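Local coordinates for AdeR (Acinetobacter baumannii, PDB 5X5L), which is a response regulator whose OmpR/PhoB-type DNA-binding domain, the part present here, binds an intercistronic DNA region, probably to regulate transcription, at residues C[42-45]-C[46-49]. Sequence-based numbering, arbitrary orientation.
Sequences IDQP and HKVF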
ATOM      1  N   ILE C  42      -0.981  12.363 -20.564  1.00 46.64           N
ATOM      2  CA  ILE C  42      -0.158  11.295 -21.149  1.00 48.05           C
ATOM      3  C   ILE C  42      -0.969  10.235 -21.920  1.00 49.32           C
ATOM      4  O   ILE C  42      -0.409   9.501 -22.732  1.00 50.94           O
ATOM      5  CB  ILE C  42       0.748  10.634 -20.073  1.00 47.91           C
ATOM      6  CG1 ILE C  42       1.935   9.895 -20.694  1.00 49.53           C
ATOM      7  CG2 ILE C  42      -0.040   9.690 -19.199  1.00 47.65           C
ATOM      8  CD1 ILE C  42       3.080   9.679 -19.716  1.00 49.61           C
ATOM      9  N   ASP C  43      -2.272  10.155 -21.662  1.00 48.97           N
ATOM     10  CA  ASP C  43      -3.179   9.272 -22.420  1.00 50.53           C
ATOM     11  C   ASP C  43      -3.226   9.657 -23.890  1.00 51.98           C
ATOM     12  O   ASP C  43      -3.153   8.787 -24.757  1.00 53.97           O
ATOM     13  CB  ASP C  43      -4.606   9.331 -21.862  1.00 50.13           C
ATOM     14  CG  ASP C  43      -4.706   8.802 -20.439  1.00 49.30           C
ATOM     15  OD1 ASP C  43      -4.098   7.743 -20.127  1.00 49.94           O
ATOM     16  OD2 ASP C  43      -5.414   9.446 -19.635  1.00 48.29           O
ATOM     17  N   GLN C  44      -3.364  10.957 -24.143  1.00 51.26           N
ATOM     18  CA  GLN C  44      -3.320  11.539 -25.486  1.00 52.74           C
ATOM     19  C   GLN C  44      -2.242  12.623 -25.504  1.00 52.05           C
ATOM     20  O   GLN C  44      -2.554  13.813 -25.370  1.00 51.17           O
ATOM     21  CB  GLN C  44      -4.685  12.128 -25.854  1.00 53.07           C
ATOM     22  CG  GLN C  44      -5.765  11.088 -26.088  1.00 54.54           C
ATOM     23  CD  GLN C  44      -7.001  11.680 -26.740  1.00 55.68           C
ATOM     24  OE1 GLN C  44      -6.973  12.088 -27.897  1.00 57.38           O
ATOM     25  NE2 GLN C  44      -8.101  11.720 -26.000  1.00 55.11           N
ATOM     26  N   PRO C  45      -0.957  12.219 -25.647  1.00 52.74           N
ATOM     27  CA  PRO C  45       0.157  13.184 -25.505  1.00 52.32           C
ATOM     28  C   PRO C  45       0.018  14.376 -26.438  1.00 53.16           C
ATOM     29  O   PRO C  45       0.135  15.512 -25.978  1.00 52.09           O
ATOM     30  CB  PRO C  45       1.388  12.349 -25.889  1.00 53.94           C
ATOM     31  CG  PRO C  45       0.985  10.927 -25.737  1.00 54.41           C
ATOM     32  CD  PRO C  45      -0.478  10.886 -26.063  1.00 54.41           C
ATOM     33  N   HIS C  46      -0.278  14.110 -27.715  1.00 55.32           N
ATOM     34  CA  HIS C  46      -0.309  15.159 -28.735  1.00 56.76           C
ATOM     35  C   HIS C  46      -1.597  15.983 -28.767  1.00 56.15           C
ATOM     36  O   HIS C  46      -1.642  17.000 -29.447  1.00 57.18           O
ATOM     37  CB  HIS C  46      -0.014  14.566 -30.110  1.00 59.86           C
ATOM     38  CG  HIS C  46       1.237  13.745 -30.136  1.00 60.88           C
ATOM     39  ND1 HIS C  46       2.489  14.295 -29.973  1.00 61.07           N
ATOM     40  CD2 HIS C  46       1.427  12.411 -30.243  1.00 61.94           C
ATOM     41  CE1 HIS C  46       3.402  13.344 -30.021  1.00 62.30           C
ATOM     42  NE2 HIS C  46       2.783  12.188 -30.181  1.00 62.78           N
ATOM     43  N   LYS C  47      -2.623  15.560 -28.031  1.00 54.77           N
ATOM     44  CA  LYS C  47      -3.883  16.299 -27.979  1.00 54.39           C
ATOM     45  C   LYS C  47      -3.733  17.622 -27.243  1.00 52.78           C
ATOM     46  O   LYS C  47      -3.029  17.704 -26.235  1.00 51.16           O
ATOM     47  CB  LYS C  47      -4.961  15.466 -27.290  1.00 53.62           C
ATOM     48  CG  LYS C  47      -6.331  16.119 -27.280  1.00 53.74           C
ATOM     49  CD  LYS C  47      -7.306  15.331 -26.417  1.00 53.06           C
ATOM     50  CE  LYS C  47      -8.597  16.101 -26.202  1.00 53.13           C
ATOM     51  NZ  LYS C  47      -8.511  17.099 -25.131  1.00 51.14           N
ATOM     52  N   VAL C  48      -4.413  18.641 -27.755  1.00 53.53           N
ATOM     53  CA  VAL C  48      -4.557  19.920 -27.062  1.00 52.31           C
ATOM     54  C   VAL C  48      -5.738  19.801 -26.111  1.00 50.98           C
ATOM     55  O   VAL C  48      -6.875  19.632 -26.558  1.00 52.01           O
ATOM     56  CB  VAL C  48      -4.823  21.089 -28.044  1.00 54.06           C
ATOM     57  CG1 VAL C  48      -5.009  22.399 -27.281  1.00 53.01           C
ATOM     58  CG2 VAL C  48      -3.703  21.197 -29.061  1.00 55.91           C
ATOM     59  N   PHE C  49      -5.463  19.879 -24.813  1.00 49.09           N
ATOM     60  CA  PHE C  49      -6.512  19.920 -23.793  1.00 48.06           C
ATOM     61  C   PHE C  49      -6.830  21.365 -23.495  1.00 47.92           C
ATOM     62  O   PHE C  49      -5.919  22.172 -23.352  1.00 47.66           O
ATOM     63  CB  PHE C  49      -6.048  19.220 -22.517  1.00 46.49           C
ATOM     64  CG  PHE C  49      -5.828  17.750 -22.700  1.00 46.79           C
ATOM     65  CD1 PHE C  49      -4.632  17.259 -23.212  1.00 47.21           C
ATOM     66  CD2 PHE C  49      -6.834  16.855 -22.397  1.00 47.00           C
ATOM     67  CE1 PHE C  49      -4.434  15.909 -23.394  1.00 47.74           C
ATOM     68  CE2 PHE C  49      -6.649  15.490 -22.578  1.00 47.57           C
ATOM     69  CZ  PHE C  49      -5.438  15.015 -23.074  1.00 47.90           C
TER
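His46 follows Pro45 at the second corner of a type I beta turn that runs from Gln44 to Lys47. With CG beside the backbone N (chi1 -52°), its ring is set with Pro45 CB over one face.

Lys47 closes the turn. Its N donates to Gln44 O at 3.2 Å, from well above the carbonyl plane. Its side chain starts close to that of Gln44, with 3.6 Å between Lys47 CB and Gln44 CB. The two chains then cross at a slant, and Lys47 CD passes 3.6 Å from Gln44 OE1. Their polar ends part: Lys47 NZ makes a salt bridge with Glu53, while Gln44 NE2 donates to the O atoms of Asn56 and Met59 of the second subunit.

Phe49 is buried, and the end of its side chain comes back toward Gln44. Gln44 O meets the edge of its ring near the ring plane, 3.4 Å from Phe49 CE1. Lys47 CD lies over one ring face, toward the rim. Phe40 of helix 32-41 also meets this ring, and the Phe49 backbone is hydrogen-bonded to that of Tyr97 in strand 96-98.

The turn lies in the loop that leads from helix 32-41 into strand 48-50 of the C-terminal sheet, in the winged-helix fold of OmpR/PhoB-type domains.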